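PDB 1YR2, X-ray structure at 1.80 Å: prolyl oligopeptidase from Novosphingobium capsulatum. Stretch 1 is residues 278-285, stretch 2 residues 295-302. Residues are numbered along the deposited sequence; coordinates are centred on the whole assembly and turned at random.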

ATOM      1  N   ASP A 278      -3.678 -30.202   8.119  1.00 16.02           N
ATOM      2  CA  ASP A 278      -3.642 -31.530   8.697  1.00 16.36           C
ATOM      3  C   ASP A 278      -3.270 -32.585   7.659  1.00 15.50           C
ATOM      4  O   ASP A 278      -3.308 -33.766   7.924  1.00 16.07           O
ATOM      5  N   GLY A 279      -2.955 -32.144   6.453  1.00 14.72           N
ATOM      6  CA  GLY A 279      -2.354 -32.980   5.449  1.00 14.81           C
ATOM      7  C   GLY A 279      -3.341 -33.823   4.658  1.00 14.86           C
ATOM      8  O   GLY A 279      -2.923 -34.663   3.854  1.00 14.62           O
ATOM      9  N   ARG A 280      -4.627 -33.549   4.833  1.00 14.22           N
ATOM     10  CA  ARG A 280      -5.683 -34.404   4.306  1.00 14.52           C
ATOM     11  C   ARG A 280      -6.095 -34.179   2.849  1.00 12.63           C
ATOM     12  O   ARG A 280      -6.645 -35.097   2.222  1.00 12.32           O
ATOM     13  N   TRP A 281      -5.914 -32.963   2.352  1.00 11.85           N
ATOM     14  CA  TRP A 281      -6.349 -32.562   1.008  1.00 11.31           C
ATOM     15  C   TRP A 281      -5.284 -31.738   0.286  1.00 12.58           C
ATOM     16  O   TRP A 281      -4.714 -30.793   0.868  1.00 10.49           O
ATOM     17  N   VAL A 282      -5.031 -32.110  -0.971  1.00 11.12           N
ATOM     18  CA  VAL A 282      -4.321 -31.246  -1.942  1.00 10.35           C
ATOM     19  C   VAL A 282      -5.370 -30.396  -2.646  1.00 11.41           C
ATOM     20  O   VAL A 282      -6.430 -30.895  -3.027  1.00 10.86           O
ATOM     21  N   VAL A 283      -5.087 -29.104  -2.787  1.00  9.32           N
ATOM     22  CA  VAL A 283      -5.966 -28.170  -3.447  1.00 10.59           C
ATOM     23  C   VAL A 283      -5.160 -27.438  -4.496  1.00 11.87           C
ATOM     24  O   VAL A 283      -4.098 -26.813  -4.224  1.00 11.41           O
ATOM     25  N   ILE A 284      -5.634 -27.540  -5.717  1.00 11.43           N
ATOM     26  CA  ILE A 284      -4.941 -26.920  -6.836  1.00 11.29           C
ATOM     27  C   ILE A 284      -5.824 -25.780  -7.363  1.00 12.09           C
ATOM     28  O   ILE A 284      -6.976 -25.981  -7.727  1.00 12.49           O
ATOM     29  N   THR A 285      -5.222 -24.598  -7.384  1.00 11.55           N
ATOM     30  CA  THR A 285      -5.800 -23.361  -7.890  1.00 13.15           C
ATOM     31  C   THR A 285      -5.206 -23.066  -9.244  1.00 12.19           C
ATOM     32  O   THR A 285      -3.975 -23.015  -9.396  1.00 13.91           O
ATOM     33  N   THR A 295     -10.159 -21.777 -11.191  1.00 14.15           N
ATOM     34  CA  THR A 295     -10.723 -23.074 -10.975  1.00 12.13           C
ATOM     35  C   THR A 295     -10.104 -23.683  -9.746  1.00 11.72           C
ATOM     36  O   THR A 295      -9.116 -23.180  -9.223  1.00 10.68           O
ATOM     37  N   VAL A 296     -10.717 -24.776  -9.289  1.00  9.70           N
ATOM     38  CA  VAL A 296     -10.240 -25.490  -8.114  1.00 10.92           C
ATOM     39  C   VAL A 296     -10.371 -26.960  -8.377  1.00 11.05           C
ATOM     40  O   VAL A 296     -11.486 -27.420  -8.760  1.00 12.13           O
ATOM     41  N   HIS A 297      -9.261 -27.696  -8.230  1.00 10.73           N
ATOM     42  CA  HIS A 297      -9.259 -29.139  -8.204  1.00 11.30           C
ATOM     43  C   HIS A 297      -8.767 -29.643  -6.836  1.00 11.86           C
ATOM     44  O   HIS A 297      -7.972 -28.954  -6.169  1.00 10.56           O
ATOM     45  N   VAL A 298      -9.269 -30.800  -6.397  1.00 11.46           N
ATOM     46  CA  VAL A 298      -8.882 -31.343  -5.086  1.00 12.47           C
ATOM     47  C   VAL A 298      -8.493 -32.814  -5.208  1.00 13.56           C
ATOM     48  O   VAL A 298      -8.916 -33.494  -6.127  1.00 14.09           O
ATOM     49  N   ALA A 299      -7.661 -33.280  -4.288  1.00 12.14           N
ATOM     50  CA  ALA A 299      -7.301 -34.677  -4.227  1.00 12.08           C
ATOM     51  C   ALA A 299      -7.156 -35.055  -2.800  1.00 11.61           C
ATOM     52  O   ALA A 299      -6.456 -34.410  -2.033  1.00  9.48           O
ATOM     53  N   ARG A 300      -7.801 -36.145  -2.448  1.00 11.26           N
ATOM     54  CA  ARG A 300      -7.688 -36.732  -1.117  1.00 12.99           C
ATOM     55  C   ARG A 300      -6.315 -37.400  -0.868  1.00 13.35           C
ATOM     56  O   ARG A 300      -5.822 -38.202  -1.674  1.00 14.87           O
ATOM     57  N   VAL A 301      -5.722 -37.106   0.281  1.00 13.87           N
ATOM     58  CA  VAL A 301      -4.472 -37.740   0.706  1.00 14.83           C
ATOM     59  C   VAL A 301      -4.815 -38.780   1.787  1.00 14.87           C
ATOM     60  O   VAL A 301      -5.491 -38.479   2.763  1.00 14.96           O
ATOM     61  N   THR A 302      -4.438 -40.018   1.533  1.00 15.66           N
ATOM     62  CA  THR A 302      -4.691 -41.145   2.451  1.00 17.35           C
ATOM     63  C   THR A 302      -3.367 -41.862   2.577  1.00 17.54           C
ATOM     64  O   THR A 302      -2.846 -42.345   1.571  1.00 17.11           O
TER

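Residues 281-285 and 295-302 are neighbouring antiparallel strands; four backbone hydrogen bonds join them, such as Ile 284 N to His 297 O at 2.8 Å, and a fifth runs from Val 301 N to Arg 280 O, just before the first strand, at 2.9 Å. In a paired sheet the side chains project to one face or the other rather than between the strands, so packing here means cross-strand neighbours lying side by side.

Trp 281 covers the most surface. Its side chain leaves on the face shared with Val 283, Thr 285, Val 296, Val 298 and Arg 300, and with chi1 m and chi2 near 94° the indole swings across the partner strand, bringing CZ3 to 3.3 Å from Arg 300 N and 4.0 Å from Val 298 CG2. A broad, flat ring suits this place because it can cover backbone and side chain together. Arg 300 lies over one ring face: its CB sits 3.9 Å from the centroid of the six-membered ring in a CH-pi contact, and the chain, t at chi1 and chi2 and m at chi3, turns its guanidinium so that Trp 281 CZ2 lies over one face of that group, 3.6 Å from Arg 300 NH2. Arginine thus offers both aliphatic carbon and a flat cation to the indole. Further along this face, Val 283 (t) places CG1 3.8 Å from Val 296 CG1, compact branched residues filling a buried row.

Val 301, chi1 t, points toward the first stretch. Its CG2 meets Val 282 CG2 at 3.7 Å, while its CB lies 3.4 Å from Gly 279 O. Val 282 (t) also pairs with Ala 299, their CB atoms 4.3 Å apart.

On that same face as Val 282, Ile 284 and His 297, both m, pair CB to CB at 4.4 Å, but the imidazole leads away. Its ND1 hydrogen-bonds water 1 at 2.8 Å; the water also bonds Thr 295 OG1 at 2.7 Å and donates to Ile 284 O at 2.9 Å, linking polar groups of both strands.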

ATOM      1  CB  ASP A 278      -4.979 -31.859   9.405  1.00 16.13           C
ATOM      2  CG  ASP A 278      -6.193 -31.794   8.481  1.00 19.31           C
ATOM      3  OD1 ASP A 278      -6.041 -31.546   7.244  1.00 17.92           O
ATOM      4  OD2 ASP A 278      -7.348 -32.009   8.954  1.00 20.08           O
ATOM      5  CB  ARG A 280      -6.925 -34.282   5.192  1.00 15.12           C
ATOM      6  CG  ARG A 280      -6.825 -35.055   6.510  1.00 19.87           C
ATOM      7  CD  ARG A 280      -7.981 -34.779   7.418  1.00 28.50           C
ATOM      8  NE  ARG A 280      -8.984 -35.844   7.641  1.00 34.96           N
ATOM      9  CZ  ARG A 280      -9.454 -36.700   6.758  1.00 36.58           C
ATOM     10  NH1 ARG A 280      -9.021 -36.750   5.526  1.00 41.84           N
ATOM     11  NH2 ARG A 280     -10.391 -37.534   7.112  1.00 39.38           N
ATOM     12  CB  TRP A 281      -7.628 -31.763   1.089  1.00 12.87           C
ATOM     13  CG  TRP A 281      -8.787 -32.607   1.449  1.00 10.77           C
ATOM     14  CD1 TRP A 281      -9.293 -32.817   2.708  1.00 14.48           C
ATOM     15  CD2 TRP A 281      -9.565 -33.424   0.561  1.00 13.24           C
ATOM     16  NE1 TRP A 281     -10.346 -33.700   2.636  1.00 12.43           N
ATOM     17  CE2 TRP A 281     -10.512 -34.098   1.330  1.00 14.06           C
ATOM     18  CE3 TRP A 281      -9.559 -33.639  -0.834  1.00 12.54           C
ATOM     19  CZ2 TRP A 281     -11.449 -34.978   0.758  1.00 13.25           C
ATOM     20  CZ3 TRP A 281     -10.445 -34.516  -1.380  1.00 12.98           C
ATOM     21  CH2 TRP A 281     -11.401 -35.159  -0.592  1.00 15.46           C
ATOM     22  CB  VAL A 282      -3.546 -32.092  -2.963  1.00 10.20           C
ATOM     23  CG1 VAL A 282      -2.878 -31.276  -4.029  1.00 11.68           C
ATOM     24  CG2 VAL A 282      -2.508 -32.951  -2.227  1.00 10.09           C
ATOM     25  CB  VAL A 283      -6.587 -27.174  -2.462  1.00 10.07           C
ATOM     26  CG1 VAL A 283      -7.520 -26.179  -3.149  1.00 12.85           C
ATOM     27  CG2 VAL A 283      -7.316 -27.940  -1.364  1.00 11.95           C
ATOM     28  CB  ILE A 284      -4.625 -27.941  -7.934  1.00 11.36           C
ATOM     29  CG1 ILE A 284      -3.664 -28.984  -7.379  1.00 15.90           C
ATOM     30  CG2 ILE A 284      -4.026 -27.233  -9.150  1.00 12.24           C
ATOM     31  CD1 ILE A 284      -3.589 -30.182  -8.191  1.00 19.21           C
ATOM     32  CB  THR A 285      -5.401 -22.269  -6.878  1.00 13.47           C
ATOM     33  OG1 THR A 285      -6.062 -22.579  -5.641  1.00 18.93           O
ATOM     34  CG2 THR A 285      -5.955 -20.973  -7.239  1.00 19.63           C
ATOM     35  CB  THR A 295     -10.481 -24.025 -12.170  1.00 13.52           C
ATOM     36  OG1 THR A 295      -9.080 -24.298 -12.308  1.00 11.42           O
ATOM     37  CG2 THR A 295     -10.981 -23.427 -13.516  1.00 15.93           C
ATOM     38  CB  VAL A 296     -11.055 -25.099  -6.811  1.00 11.93           C
ATOM     39  CG1 VAL A 296     -10.490 -25.868  -5.578  1.00 14.08           C
ATOM     40  CG2 VAL A 296     -10.994 -23.603  -6.549  1.00 12.44           C
ATOM     41  CB  HIS A 297      -8.362 -29.718  -9.292  1.00 10.51           C
ATOM     42  CG  HIS A 297      -8.873 -29.501 -10.679  1.00 11.55           C
ATOM     43  ND1 HIS A 297      -8.877 -28.271 -11.289  1.00 14.56           N
ATOM     44  CD2 HIS A 297      -9.437 -30.366 -11.563  1.00 15.98           C
ATOM     45  CE1 HIS A 297      -9.400 -28.392 -12.503  1.00 14.02           C
ATOM     46  NE2 HIS A 297      -9.760 -29.650 -12.691  1.00 12.86           N
ATOM     47  CB  VAL A 298      -9.985 -31.187  -4.015  1.00 13.01           C
ATOM     48  CG1 VAL A 298     -10.275 -29.712  -3.809  1.00 13.96           C
ATOM     49  CG2 VAL A 298     -11.236 -31.964  -4.371  1.00 15.46           C
ATOM     50  CB  ALA A 299      -6.025 -34.953  -4.954  1.00 12.45           C
ATOM     51  CB  ARG A 300      -8.826 -37.751  -0.937  1.00 12.51           C
ATOM     52  CG  ARG A 300      -8.882 -38.413   0.400  1.00 14.47           C
ATOM     53  CD  ARG A 300      -9.993 -39.490   0.470  1.00 16.76           C
ATOM     54  NE  ARG A 300     -11.313 -38.895   0.262  1.00 17.49           N
ATOM     55  CZ  ARG A 300     -12.176 -38.542   1.214  1.00 22.40           C
ATOM     56  NH1 ARG A 300     -11.918 -38.744   2.506  1.00 27.86           N
ATOM     57  NH2 ARG A 300     -13.335 -38.001   0.866  1.00 22.50           N
ATOM     58  CB  VAL A 301      -3.478 -36.717   1.263  1.00 15.15           C
ATOM     59  CG1 VAL A 301      -2.144 -37.372   1.605  1.00 16.87           C
ATOM     60  CG2 VAL A 301      -3.270 -35.584   0.285  1.00 13.32           C
ATOM     61  CB  THR A 302      -5.723 -42.144   1.861  1.00 17.68           C
ATOM     62  OG1 THR A 302      -6.916 -41.458   1.458  1.00 19.72           O
ATOM     63  CG2 THR A 302      -6.216 -43.151   2.961  1.00 18.06           C
TER
HETATM   64  O   HOH W   1      -7.680 -25.824 -10.511  1.00 17.73           O